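Local coordinates for Non-atp dependent l-selective hydantoinase (Arthrobacter aurescens, PDB 1GKR), which hydrolyses the ring of 5-substituted hydantoins with the help of two zinc ions per subunit, preferring aryl derivatives and showing a stereoselectivity that depends on the substrate, at residues A[114-119]-A[441-446]; A[65-70]-A[95-100]; A[338-343]-A[403-408]; A[54-59]-A[85-90]; A[391-396]-A[422-427]. All blocks are in the same frame, centred on the assembly; numbering follows the deposited sequence.

Contact 1: A[114-119]-A[441-446]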
# COMPACT_ATOMS: atom_id res chain seq x y z
N GLY A 114 -12.18 -27.27 -37.68
CA GLY A 114 -12.71 -28.59 -37.39
C GLY A 114 -12.34 -29.65 -38.41
O GLY A 114 -12.28 -30.84 -38.09
N GLN A 115 -12.08 -29.24 -39.64
CA GLN A 115 -11.74 -30.18 -40.68
C GLN A 115 -10.26 -30.47 -40.78
O GLN A 115 -9.86 -31.51 -41.30
CB GLN A 115 -12.20 -29.66 -42.04
CG GLN A 115 -13.69 -29.50 -42.19
CD GLN A 115 -14.05 -28.75 -43.47
OE1 GLN A 115 -15.23 -28.54 -43.76
NE2 GLN A 115 -13.03 -28.35 -44.23
N ARG A 116 -9.42 -29.56 -40.28
CA ARG A 116 -8.00 -29.80 -40.42
C ARG A 116 -7.14 -29.93 -39.17
O ARG A 116 -6.02 -30.44 -39.25
CB ARG A 116 -7.42 -28.73 -41.35
CG ARG A 116 -7.94 -28.86 -42.77
CD ARG A 116 -7.34 -27.83 -43.69
NE ARG A 116 -8.02 -26.56 -43.60
CZ ARG A 116 -7.41 -25.40 -43.41
NH1 ARG A 116 -6.08 -25.36 -43.28
NH2 ARG A 116 -8.11 -24.27 -43.36
N LEU A 117 -7.65 -29.49 -38.03
CA LEU A 117 -6.89 -29.58 -36.78
C LEU A 117 -6.75 -31.01 -36.29
O LEU A 117 -7.62 -31.85 -36.53
CB LEU A 117 -7.56 -28.74 -35.70
CG LEU A 117 -7.22 -27.26 -35.82
CD1 LEU A 117 -8.11 -26.45 -34.89
CD2 LEU A 117 -5.74 -27.07 -35.51
N LYS A 118 -5.64 -31.30 -35.62
CA LYS A 118 -5.40 -32.64 -35.11
C LYS A 118 -5.54 -32.75 -33.58
O LYS A 118 -5.55 -33.85 -33.04
CB LYS A 118 -4.03 -33.14 -35.58
CG LYS A 118 -3.91 -33.39 -37.08
CD LYS A 118 -2.70 -34.29 -37.36
CE LYS A 118 -2.65 -34.81 -38.79
NZ LYS A 118 -2.15 -33.76 -39.72
N VAL A 119 -5.62 -31.62 -32.89
CA VAL A 119 -5.83 -31.64 -31.45
C VAL A 119 -7.13 -30.85 -31.24
O VAL A 119 -7.61 -30.21 -32.17
CB VAL A 119 -4.65 -31.00 -30.68
CG1 VAL A 119 -3.39 -31.84 -30.91
CG2 VAL A 119 -4.44 -29.58 -31.14
N VAL A 441 -2.81 -39.57 -36.01
CA VAL A 441 -4.20 -39.27 -36.29
C VAL A 441 -4.35 -38.39 -37.54
O VAL A 441 -3.46 -37.60 -37.87
CB VAL A 441 -4.83 -38.63 -35.03
CG1 VAL A 441 -4.65 -37.13 -35.04
CG2 VAL A 441 -6.27 -39.04 -34.91
N GLU A 442 -5.45 -38.56 -38.27
CA GLU A 442 -5.67 -37.78 -39.49
C GLU A 442 -6.22 -36.39 -39.24
O GLU A 442 -6.81 -36.11 -38.20
CB GLU A 442 -6.59 -38.53 -40.46
CG GLU A 442 -7.54 -39.56 -39.82
CD GLU A 442 -8.56 -38.95 -38.85
OE1 GLU A 442 -9.32 -38.04 -39.27
OE2 GLU A 442 -8.61 -39.40 -37.68
N GLN A 443 -6.03 -35.50 -40.20
CA GLN A 443 -6.51 -34.14 -40.05
C GLN A 443 -8.02 -34.12 -39.87
O GLN A 443 -8.75 -34.83 -40.54
CB GLN A 443 -6.09 -33.30 -41.24
CG GLN A 443 -6.51 -33.84 -42.58
CD GLN A 443 -6.04 -32.94 -43.72
OE1 GLN A 443 -4.83 -32.84 -43.99
NE2 GLN A 443 -6.98 -32.28 -44.38
N GLY A 444 -8.49 -33.29 -38.94
CA GLY A 444 -9.92 -33.20 -38.71
C GLY A 444 -10.32 -33.93 -37.44
O GLY A 444 -11.45 -33.79 -36.96
N PHE A 445 -9.39 -34.71 -36.90
CA PHE A 445 -9.64 -35.45 -35.68
C PHE A 445 -10.06 -34.51 -34.53
O PHE A 445 -10.88 -34.88 -33.69
CB PHE A 445 -8.40 -36.22 -35.27
CG PHE A 445 -8.50 -36.84 -33.90
CD1 PHE A 445 -9.30 -37.95 -33.68
CD2 PHE A 445 -7.82 -36.27 -32.82
CE1 PHE A 445 -9.43 -38.50 -32.40
CE2 PHE A 445 -7.95 -36.81 -31.54
CZ PHE A 445 -8.75 -37.92 -31.33
N GLY A 446 -9.48 -33.30 -34.51
CA GLY A 446 -9.79 -32.33 -33.48
C GLY A 446 -11.24 -31.87 -33.42
O GLY A 446 -11.87 -31.62 -34.45
O HOH W 1 -14.11 -31.99 -36.28
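Lys118 and Val441 slide past each other in opposite directions where the chain leaves helix 103-116 and meets the type II beta turn Glu442-Phe445, part of the C-terminal loop that folds back over this corner of the barrel domain. Lys118 CG stands beside its own backbone N, anti to the carbonyl carbon (chi1 -68°). CB faces Val441 CG1 at 4.1 Å, CD comes to 3.4 Å from Val441 O, and the bend at chi4 takes NZ off to a salt bridge with Glu80 on helix 75-85. On the other flank Gln443 and Arg116 cross obliquely, amide and guanidinium planes 57° apart. Gln443 CB rests against Arg116 O and Gln443 NE2 lies 3.9 Å from Arg116 CG, a van der Waals contact of the amide with the methylene, while the guanidinium makes salt bridges with Glu76 and Asp65. Phe445 turns its ring so that CD2 meets Lys118 O in the ring plane, at 3.3 Å; one face is overlaid near its rim by Val441 CG2, and Arg429 adds a cation-pi contact. Between these flanks the backbones are joined through one acceptor. Leu117 O, on the first residue to leave the helix, receives Gly444 N at 2.9 Å and Gly446 N at 3.1 Å, the two donors arriving from opposite faces of the carbonyl plane. Gly444 takes the third position of the turn with positive phi, a conformation suited to glycine. Beyond it, a water lies 2.8 Å from Gly114 O and 2.9 Å from Gly446 O, placed to link the two carbonyls.

Contact 2: A[65-70]-A[95-100]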
# COMPACT_ATOMS: atom_id res chain seq x y z
N ASP A 65 -3.58 -19.39 -40.02
CA ASP A 65 -4.22 -20.10 -41.13
C ASP A 65 -5.05 -19.17 -42.01
O ASP A 65 -4.68 -18.02 -42.25
CB ASP A 65 -5.10 -21.23 -40.59
CG ASP A 65 -5.32 -22.37 -41.59
OD1 ASP A 65 -4.40 -23.20 -41.76
OD2 ASP A 65 -6.41 -22.44 -42.20
N MET A 66 -6.18 -19.69 -42.50
CA MET A 66 -7.08 -18.93 -43.37
C MET A 66 -6.37 -18.42 -44.62
O MET A 66 -5.47 -19.09 -45.14
CB MET A 66 -7.73 -17.79 -42.59
CG MET A 66 -8.43 -18.28 -41.33
SD MET A 66 -9.57 -19.67 -41.64
CE MET A 66 -11.12 -18.77 -41.89
N ASP A 67 -6.74 -17.24 -45.11
CA ASP A 67 -6.13 -16.71 -46.33
C ASP A 67 -4.62 -16.54 -46.27
O ASP A 67 -3.97 -16.36 -47.30
CB ASP A 67 -6.77 -15.37 -46.72
CG ASP A 67 -8.21 -15.52 -47.17
OD1 ASP A 67 -8.71 -16.67 -47.26
OD2 ASP A 67 -8.86 -14.47 -47.44
N LEU A 68 -4.05 -16.63 -45.08
CA LEU A 68 -2.61 -16.47 -44.94
C LEU A 68 -1.94 -17.78 -44.58
O LEU A 68 -0.79 -17.79 -44.15
CB LEU A 68 -2.32 -15.44 -43.84
CG LEU A 68 -3.02 -14.09 -43.97
CD1 LEU A 68 -2.70 -13.24 -42.75
CD2 LEU A 68 -2.58 -13.39 -45.27
N LYS A 69 -2.64 -18.89 -44.76
CA LYS A 69 -2.07 -20.16 -44.37
C LYS A 69 -0.71 -20.50 -44.97
O LYS A 69 0.10 -21.14 -44.31
CB LYS A 69 -3.07 -21.29 -44.61
CG LYS A 69 -3.25 -21.72 -46.04
CD LYS A 69 -4.47 -22.63 -46.17
CE LYS A 69 -5.76 -21.83 -46.07
NZ LYS A 69 -6.98 -22.68 -46.12
N ASN A 70 -0.43 -20.08 -46.19
CA ASN A 70 0.87 -20.43 -46.76
C ASN A 70 2.00 -19.53 -46.31
O ASN A 70 3.15 -19.72 -46.69
CB ASN A 70 0.80 -20.44 -48.28
CG ASN A 70 -0.04 -21.57 -48.80
OD1 ASN A 70 0.22 -22.74 -48.49
ND2 ASN A 70 -1.06 -21.24 -49.60
N ILE A 95 -6.37 -13.17 -34.68
CA ILE A 95 -5.53 -12.34 -35.54
C ILE A 95 -5.21 -13.15 -36.78
O ILE A 95 -4.33 -14.02 -36.75
CB ILE A 95 -4.17 -11.98 -34.91
CG1 ILE A 95 -4.34 -11.52 -33.46
CG2 ILE A 95 -3.50 -10.93 -35.75
CD1 ILE A 95 -4.76 -10.12 -33.28
N THR A 96 -5.90 -12.86 -37.87
CA THR A 96 -5.68 -13.57 -39.12
C THR A 96 -6.43 -12.81 -40.19
O THR A 96 -6.99 -11.76 -39.91
CB THR A 96 -6.21 -15.05 -39.03
OG1 THR A 96 -6.04 -15.69 -40.30
CG2 THR A 96 -7.68 -15.09 -38.67
N PHE A 97 -6.41 -13.31 -41.42
CA PHE A 97 -7.17 -12.64 -42.46
C PHE A 97 -7.99 -13.65 -43.22
O PHE A 97 -7.47 -14.65 -43.72
CB PHE A 97 -6.29 -11.90 -43.45
CG PHE A 97 -7.08 -11.01 -44.36
CD1 PHE A 97 -7.47 -9.73 -43.95
CD2 PHE A 97 -7.53 -11.47 -45.60
CE1 PHE A 97 -8.29 -8.93 -44.75
CE2 PHE A 97 -8.36 -10.69 -46.41
CZ PHE A 97 -8.74 -9.41 -45.98
N PRO A 98 -9.31 -13.42 -43.30
CA PRO A 98 -9.95 -12.26 -42.68
C PRO A 98 -9.93 -12.35 -41.15
O PRO A 98 -9.87 -13.43 -40.58
CB PRO A 98 -11.36 -12.31 -43.24
CG PRO A 98 -11.60 -13.78 -43.36
CD PRO A 98 -10.31 -14.29 -43.95
N PRO A 99 -9.99 -11.20 -40.47
CA PRO A 99 -9.98 -11.11 -39.01
C PRO A 99 -11.19 -11.81 -38.44
O PRO A 99 -12.29 -11.65 -38.96
CB PRO A 99 -10.04 -9.61 -38.75
CG PRO A 99 -9.47 -9.02 -39.97
CD PRO A 99 -10.09 -9.85 -41.05
N THR A 100 -11.01 -12.56 -37.36
CA THR A 100 -12.15 -13.23 -36.76
C THR A 100 -12.90 -12.22 -35.88
O THR A 100 -12.96 -12.37 -34.66
CB THR A 100 -11.71 -14.44 -35.91
OG1 THR A 100 -10.73 -15.19 -36.62
CG2 THR A 100 -12.91 -15.33 -35.63
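Met66, Asp67 and Leu68 all send CB toward the 95-100 loop, and Phe97 receives most of what they bring. Phe97 holds CG anti to its backbone N (chi1 -169°), which starts the ring off toward Asp67. The Phe97 ring passes Asp67 at a slant: Asp67 OD2 is 3.8 Å from Phe97 CD2, with carboxylate and ring planes 50° apart. Leu68 meets the base of the same side chain, its CD1 lying 3.9 Å from Phe97 CB. Asp67 OD2 also lies 3.8 Å from Pro98 CD, a proline ring entered through a cis peptide. Backbone joins backbone in one weak bond, Asp67 N to Phe97 O at 3.0 Å. Both loops leave the C-terminal ends of neighbouring strands, 51-62 and 87-92, the end of a TIM barrel where amidohydrolases keep their metal site; the side chain of Thr96 is about 12 Å from a zinc ion. Thr96 turns OG1 anti to its own N (chi1 177°), where it is hydrogen-bonded to Ile64 O and also sits 3.5 Å from Met66 CB. Met66 bends at chi2 and again at chi3, and its side chain packs on Lys109 of helix 103-116. Its backbone N is bound at 2.8 Å by Asp65 OD2.

Contact 3: A[338-343]-A[403-408]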
# COMPACT_ATOMS: atom_id res chain seq x y z
N LEU A 338 4.70 -24.04 -29.89
CA LEU A 338 3.82 -25.17 -29.70
C LEU A 338 4.55 -26.48 -29.45
O LEU A 338 4.06 -27.35 -28.73
CB LEU A 338 2.94 -25.31 -30.92
CG LEU A 338 1.44 -25.33 -30.71
CD1 LEU A 338 1.05 -24.54 -29.49
CD2 LEU A 338 0.78 -24.76 -31.96
N GLU A 339 5.73 -26.63 -30.04
CA GLU A 339 6.48 -27.86 -29.90
C GLU A 339 7.52 -27.83 -28.79
O GLU A 339 8.00 -28.88 -28.36
CB GLU A 339 7.14 -28.20 -31.24
CG GLU A 339 7.17 -29.68 -31.56
CD GLU A 339 7.60 -29.96 -32.98
OE1 GLU A 339 6.97 -29.42 -33.91
OE2 GLU A 339 8.57 -30.73 -33.17
N THR A 340 7.84 -26.64 -28.30
CA THR A 340 8.85 -26.48 -27.26
C THR A 340 8.36 -25.99 -25.89
O THR A 340 9.14 -25.93 -24.93
CB THR A 340 9.92 -25.51 -27.73
OG1 THR A 340 9.32 -24.26 -28.10
CG2 THR A 340 10.65 -26.07 -28.92
N SER A 341 7.08 -25.64 -25.77
CA SER A 341 6.56 -25.13 -24.53
C SER A 341 6.69 -26.05 -23.31
O SER A 341 7.31 -25.68 -22.31
CB SER A 341 5.11 -24.74 -24.71
OG SER A 341 4.66 -24.11 -23.54
N LEU A 342 6.11 -27.25 -23.39
CA LEU A 342 6.18 -28.17 -22.25
C LEU A 342 7.61 -28.62 -21.99
O LEU A 342 8.11 -28.51 -20.87
CB LEU A 342 5.31 -29.41 -22.48
CG LEU A 342 4.53 -30.02 -21.29
CD1 LEU A 342 4.24 -31.48 -21.60
CD2 LEU A 342 5.31 -29.92 -20.01
N PRO A 343 8.29 -29.15 -23.01
CA PRO A 343 9.66 -29.58 -22.75
C PRO A 343 10.58 -28.50 -22.19
O PRO A 343 11.48 -28.78 -21.38
CB PRO A 343 10.14 -30.15 -24.10
CG PRO A 343 9.08 -29.72 -25.09
CD PRO A 343 7.82 -29.67 -24.31
N SER A 403 14.41 -27.73 -37.26
CA SER A 403 14.18 -28.25 -38.60
C SER A 403 13.30 -29.48 -38.59
O SER A 403 12.79 -29.88 -39.64
CB SER A 403 15.50 -28.61 -39.26
OG SER A 403 16.14 -29.64 -38.53
N GLN A 404 13.13 -30.08 -37.42
CA GLN A 404 12.29 -31.27 -37.27
C GLN A 404 10.86 -30.89 -36.91
O GLN A 404 9.99 -31.76 -36.83
CB GLN A 404 12.86 -32.19 -36.19
CG GLN A 404 14.21 -32.78 -36.53
CD GLN A 404 14.23 -33.38 -37.93
OE1 GLN A 404 13.45 -34.28 -38.24
NE2 GLN A 404 15.13 -32.88 -38.78
N PHE A 405 10.61 -29.60 -36.69
CA PHE A 405 9.29 -29.12 -36.35
C PHE A 405 8.25 -29.57 -37.35
O PHE A 405 8.51 -29.60 -38.55
CB PHE A 405 9.27 -27.59 -36.30
CG PHE A 405 9.80 -27.01 -35.02
CD1 PHE A 405 10.43 -27.82 -34.07
CD2 PHE A 405 9.69 -25.64 -34.76
CE1 PHE A 405 10.94 -27.28 -32.89
CE2 PHE A 405 10.20 -25.09 -33.59
CZ PHE A 405 10.83 -25.91 -32.65
N ARG A 406 7.08 -29.92 -36.85
CA ARG A 406 6.00 -30.37 -37.71
C ARG A 406 5.20 -29.20 -38.28
O ARG A 406 4.41 -29.37 -39.21
CB ARG A 406 5.09 -31.29 -36.90
CG ARG A 406 5.86 -32.30 -36.08
CD ARG A 406 6.48 -33.32 -36.99
NE ARG A 406 5.43 -34.06 -37.69
CZ ARG A 406 5.52 -34.48 -38.96
NH1 ARG A 406 6.61 -34.23 -39.68
NH2 ARG A 406 4.51 -35.15 -39.50
N SER A 407 5.40 -28.01 -37.73
CA SER A 407 4.68 -26.82 -38.16
C SER A 407 5.13 -26.30 -39.52
O SER A 407 6.12 -26.77 -40.08
CB SER A 407 4.85 -25.71 -37.12
OG SER A 407 6.22 -25.39 -36.97
N LEU A 408 4.40 -25.31 -40.04
CA LEU A 408 4.74 -24.73 -41.32
C LEU A 408 6.15 -24.15 -41.28
O LEU A 408 6.95 -24.43 -42.17
CB LEU A 408 3.76 -23.62 -41.70
CG LEU A 408 4.13 -22.97 -43.04
CD1 LEU A 408 3.94 -24.01 -44.13
CD2 LEU A 408 3.28 -21.73 -43.31
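Glu339 OE1 is held by two groups: Arg406 N, across the contact, and Ser81 OG of helix 75-85. The Arg406 N bond is 3.0 Å long and nearly straight, 167° at the hydrogen, and uses the syn lone pair of OE1. Extended beyond CG, the Glu339 side chain slides past Phe405 in the opposite direction. Its CB lies 4.2 Å above the plane of the Phe405 ring, displaced toward the rim, while OE2 comes to 3.6 Å from Phe405 CD1; carboxylate and ring planes stand 49° apart. Segment 338-343 leads into helix 341-350 of the amidohydrolase barrel domain, and segment 403-408 belongs to the long loop between strands 398-399 and 418-428, so the carboxylate ties that excursion down beside the barrel. An alanine here would keep CB over the ring but would probably leave Arg406 N and Ser81 OG without their shared acceptor and the loop less firmly held. Thr340 meets the far end of the same ring: its CG2 is set beside the backbone N, anti to the carbonyl carbon, and lies 3.7 Å from Phe405 CZ, the two side chains crossing at about a right angle. Arg406 offers Glu339 its backbone rather than its charge. Its chain bends at chi2 and chi3, NE stays 6.2 Å from Glu339 OE1, and NH2 makes a salt bridge with Glu80.

Contact 4: A[54-59]-A[85-90]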
# COMPACT_ATOMS: atom_id res chain seq x y z
N PRO A 54 -2.56 -34.10 -17.12
CA PRO A 54 -3.61 -33.80 -18.09
C PRO A 54 -2.98 -33.13 -19.31
O PRO A 54 -1.89 -32.56 -19.21
CB PRO A 54 -4.53 -32.83 -17.34
CG PRO A 54 -4.24 -33.14 -15.90
CD PRO A 54 -2.76 -33.32 -15.88
N GLY A 55 -3.66 -33.22 -20.45
CA GLY A 55 -3.14 -32.59 -21.64
C GLY A 55 -2.99 -31.10 -21.37
O GLY A 55 -3.80 -30.51 -20.65
N VAL A 56 -1.95 -30.50 -21.93
CA VAL A 56 -1.74 -29.07 -21.73
C VAL A 56 -2.80 -28.28 -22.51
O VAL A 56 -3.13 -28.63 -23.64
CB VAL A 56 -0.37 -28.64 -22.24
CG1 VAL A 56 -0.29 -27.13 -22.32
CG2 VAL A 56 0.70 -29.20 -21.30
N VAL A 57 -3.33 -27.23 -21.88
CA VAL A 57 -4.32 -26.38 -22.51
C VAL A 57 -3.65 -25.04 -22.77
O VAL A 57 -3.40 -24.28 -21.83
CB VAL A 57 -5.56 -26.16 -21.60
CG1 VAL A 57 -6.47 -25.10 -22.18
CG2 VAL A 57 -6.32 -27.47 -21.44
N ASP A 58 -3.34 -24.75 -24.03
CA ASP A 58 -2.68 -23.50 -24.38
C ASP A 58 -3.70 -22.47 -24.88
O ASP A 58 -4.29 -22.63 -25.95
CB ASP A 58 -1.61 -23.74 -25.43
CG ASP A 58 -0.65 -22.59 -25.53
OD1 ASP A 58 -1.11 -21.44 -25.37
OD2 ASP A 58 0.55 -22.81 -25.79
N GLU A 59 -3.90 -21.42 -24.09
CA GLU A 59 -4.85 -20.35 -24.36
C GLU A 59 -4.32 -19.28 -25.30
O GLU A 59 -5.04 -18.34 -25.64
CB GLU A 59 -5.24 -19.65 -23.05
CG GLU A 59 -4.03 -18.96 -22.41
CD GLU A 59 -4.33 -18.34 -21.06
OE1 GLU A 59 -5.31 -18.76 -20.41
OE2 GLU A 59 -3.56 -17.44 -20.64
N GLY A 85 4.03 -31.94 -28.79
CA GLY A 85 4.41 -31.09 -27.67
C GLY A 85 3.56 -31.32 -26.43
O GLY A 85 3.80 -30.71 -25.40
N GLY A 86 2.58 -32.21 -26.52
CA GLY A 86 1.73 -32.49 -25.37
C GLY A 86 0.58 -31.51 -25.15
O GLY A 86 -0.08 -31.57 -24.12
N ILE A 87 0.35 -30.63 -26.12
CA ILE A 87 -0.73 -29.65 -26.01
C ILE A 87 -1.95 -30.25 -26.69
O ILE A 87 -2.05 -30.28 -27.91
CB ILE A 87 -0.32 -28.32 -26.67
CG1 ILE A 87 0.87 -27.74 -25.90
CG2 ILE A 87 -1.48 -27.33 -26.71
CD1 ILE A 87 1.37 -26.43 -26.46
N THR A 88 -2.90 -30.71 -25.88
CA THR A 88 -4.10 -31.35 -26.39
C THR A 88 -5.26 -30.43 -26.77
O THR A 88 -6.14 -30.84 -27.52
CB THR A 88 -4.57 -32.40 -25.40
OG1 THR A 88 -4.69 -31.79 -24.11
CG2 THR A 88 -3.54 -33.53 -25.33
N THR A 89 -5.31 -29.22 -26.24
CA THR A 89 -6.34 -28.31 -26.70
C THR A 89 -5.77 -26.89 -26.76
O THR A 89 -5.03 -26.45 -25.88
CB THR A 89 -7.69 -28.36 -25.87
OG1 THR A 89 -7.86 -27.13 -25.16
CG2 THR A 89 -7.73 -29.51 -24.94
N ILE A 90 -6.08 -26.21 -27.87
CA ILE A 90 -5.60 -24.87 -28.11
C ILE A 90 -6.78 -23.92 -28.26
O ILE A 90 -7.91 -24.33 -28.55
CB ILE A 90 -4.78 -24.80 -29.44
CG1 ILE A 90 -5.69 -25.10 -30.63
CG2 ILE A 90 -3.66 -25.82 -29.42
CD1 ILE A 90 -5.03 -24.95 -31.96
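Val56 uses both its backbone groups on segment 85-90. Its N donates to Gly86 O at 3.1 Å, lying in the carbonyl plane, while its O is approached by two amides, Thr88 N at 3.1 Å and Thr89 N at 3.4 Å, both weak bonds: the first is strongly bent, the second straight but long. Two residues further on the pairing is cleaner, Asp58 N reaching Thr89 O at 3.0 Å and nearly along the C=O axis. Strands 56-58 and 87-90 run parallel, 32° apart, and are joined by helix 75-85 in a beta-alpha-beta crossover of the TIM barrel. Gly86, with positive phi, closes that helix in a Schellman motif just before its carbonyl turns to Val56. On its other side strand 87-92 is bonded through Thr88 and Ile90 to Asp120 of the next strand, so the backbone polar groups here are shared out over neighbouring strands. Asp58, buried, has both carboxylate oxygens engaged: OD2 pairs with Ser311 OG, and OD1 accepts the backbone N of the zinc ligand His60, consistent with a second-shell role. Ile87 packs on the same face, CG2 lying 3.8 Å from Asp58 CB and CD1 3.8 Å from Asp58 OD2, while its CG1, beside the backbone N and anti to the carbonyl carbon (chi1 -63°), meets Val56 CG1 at 3.8 Å. Val57 and Thr89 occupy the other face, where Thr89 OG1 lies 3.9 Å from Val57 CG1.

Contact 5: A[391-396]-A[422-427]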
# COMPACT_ATOMS: atom_id res chain seq x y z
N ILE A 391 2.01 -39.06 -21.01
CA ILE A 391 2.85 -39.90 -20.18
C ILE A 391 4.18 -39.16 -20.33
O ILE A 391 4.63 -38.92 -21.45
CB ILE A 391 2.97 -41.33 -20.73
CG1 ILE A 391 1.62 -42.04 -20.60
CG2 ILE A 391 4.03 -42.09 -19.94
CD1 ILE A 391 1.61 -43.47 -21.08
N LEU A 392 4.77 -38.75 -19.22
CA LEU A 392 6.01 -38.00 -19.27
C LEU A 392 7.25 -38.85 -19.08
O LEU A 392 7.18 -39.98 -18.62
CB LEU A 392 6.00 -36.92 -18.19
CG LEU A 392 5.47 -35.53 -18.54
CD1 LEU A 392 4.18 -35.60 -19.32
CD2 LEU A 392 5.28 -34.76 -17.25
N ASP A 393 8.39 -38.29 -19.45
CA ASP A 393 9.66 -38.96 -19.26
C ASP A 393 10.60 -37.83 -18.87
O ASP A 393 11.02 -37.04 -19.73
CB ASP A 393 10.14 -39.61 -20.56
CG ASP A 393 11.34 -40.52 -20.34
OD1 ASP A 393 12.28 -40.12 -19.62
OD2 ASP A 393 11.34 -41.63 -20.90
N LEU A 394 10.90 -37.73 -17.58
CA LEU A 394 11.78 -36.67 -17.10
C LEU A 394 13.24 -37.07 -17.12
O LEU A 394 14.10 -36.40 -16.54
CB LEU A 394 11.39 -36.25 -15.68
CG LEU A 394 10.08 -35.47 -15.48
CD1 LEU A 394 9.72 -34.71 -16.75
CD2 LEU A 394 8.98 -36.44 -15.15
N ASP A 395 13.55 -38.17 -17.80
CA ASP A 395 14.93 -38.59 -17.87
C ASP A 395 15.37 -38.80 -19.32
O ASP A 395 15.81 -39.88 -19.71
CB ASP A 395 15.12 -39.86 -17.05
CG ASP A 395 16.56 -40.29 -17.01
OD1 ASP A 395 17.43 -39.43 -16.76
OD2 ASP A 395 16.81 -41.50 -17.22
N ILE A 396 15.25 -37.73 -20.10
CA ILE A 396 15.61 -37.73 -21.51
C ILE A 396 16.86 -36.89 -21.69
O ILE A 396 17.20 -36.06 -20.84
CB ILE A 396 14.49 -37.08 -22.35
CG1 ILE A 396 13.21 -37.91 -22.25
CG2 ILE A 396 14.91 -36.94 -23.78
CD1 ILE A 396 13.40 -39.37 -22.60
N ALA A 422 10.08 -34.55 -21.48
CA ALA A 422 9.11 -34.31 -22.53
C ALA A 422 8.00 -35.34 -22.55
O ALA A 422 8.15 -36.44 -22.01
CB ALA A 422 9.80 -34.31 -23.88
N PRO A 423 6.85 -34.99 -23.13
CA PRO A 423 5.78 -35.98 -23.17
C PRO A 423 6.20 -37.01 -24.21
O PRO A 423 6.73 -36.64 -25.25
CB PRO A 423 4.57 -35.16 -23.62
CG PRO A 423 5.18 -34.07 -24.47
CD PRO A 423 6.44 -33.70 -23.72
N VAL A 424 6.00 -38.29 -23.93
CA VAL A 424 6.38 -39.36 -24.86
C VAL A 424 5.15 -40.08 -25.41
O VAL A 424 5.27 -41.00 -26.21
CB VAL A 424 7.28 -40.42 -24.17
CG1 VAL A 424 8.51 -39.76 -23.58
CG2 VAL A 424 6.50 -41.14 -23.07
N LEU A 425 3.98 -39.66 -24.98
CA LEU A 425 2.73 -40.25 -25.43
C LEU A 425 1.71 -39.16 -25.12
O LEU A 425 1.73 -38.57 -24.05
CB LEU A 425 2.39 -41.50 -24.61
CG LEU A 425 1.14 -42.39 -24.78
CD1 LEU A 425 -0.14 -41.59 -24.71
CD2 LEU A 425 1.22 -43.13 -26.07
N THR A 426 0.86 -38.86 -26.08
CA THR A 426 -0.14 -37.86 -25.82
C THR A 426 -1.43 -38.35 -26.43
O THR A 426 -1.46 -38.79 -27.58
CB THR A 426 0.27 -36.46 -26.36
OG1 THR A 426 -0.78 -35.93 -27.18
CG2 THR A 426 1.56 -36.52 -27.12
N MET A 427 -2.50 -38.35 -25.63
CA MET A 427 -3.78 -38.78 -26.13
C MET A 427 -4.87 -37.79 -25.82
O MET A 427 -4.84 -37.11 -24.78
CB MET A 427 -4.18 -40.16 -25.57
CG MET A 427 -4.59 -40.21 -24.11
SD MET A 427 -5.67 -41.66 -23.72
CE MET A 427 -4.53 -43.01 -23.80
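Ile391 lies beside Leu425 and Val424, and each of its side-chain carbons finds one of them. CB starts 3.9 Å from Leu425 CB. CG1, set beside the backbone N and anti to the carbonyl carbon (chi1 -68°), stays 4.1 Å from that same Leu425 CB, and the extended chi2 carries CD1 onward until it touches Leu425 CG at 3.9 Å. The other branch, CG2, stands anti to the backbone N and meets Val424 CG2 at 4.1 Å, those two side chains crossing at about a right angle. An alanine in place of Ile391 would probably open a gap beside Leu425 CG and Val424 CG2, leaving the Leu425 and Val424 side chains freer to turn. Strands 389-393 and 418-428 are antiparallel neighbours in the beta-rich part of the subunit that flanks the barrel, as in other amidohydrolases. After Pro423, Val424 N gives a nearly straight bond to Ile391 O at 2.9 Å, and Ile391 N reaches Leu425 O at 3.1 Å; before it, Asp393 and Ala422 form a hydrogen-bonded pair, N to O in both directions. Between this pair and the Ile391-Leu425 end, Leu392 and Pro423, which has no N-H to give, make a non-hydrogen-bonded pair whose side chains diverge. Strand 418-428 turns a corner at Val424, where CG1 packs on Asp393 CB at 3.4 Å. Past the end of strand 389-393, Asp393 OD1 accepts Asp395 N at 3.0 Å, an Asx turn.

Overall arrangement
Contact 4 is the buried one, a parallel strand pair inside the barrel; the other four are partly buried. Contact 5 is also built on strand pairing, but antiparallel and with apolar side chains packed on one face, and it touches contact 4 through Pro423 packed on Gly85 and Gly86. Contact 3 leans on both: Leu338 and Leu342 pack against Ile87 and Val56, Leu342 also against Pro423. Helix 75-85 draws several together, its Glu80 bridging to Lys118 in contact 1 and Arg406 in contact 3. Contacts 1 and 2 join loops by backbone bonds and mixed packing, while their charged side chains look outside each contact, Arg116 of contact 1 to Asp65 of contact 2.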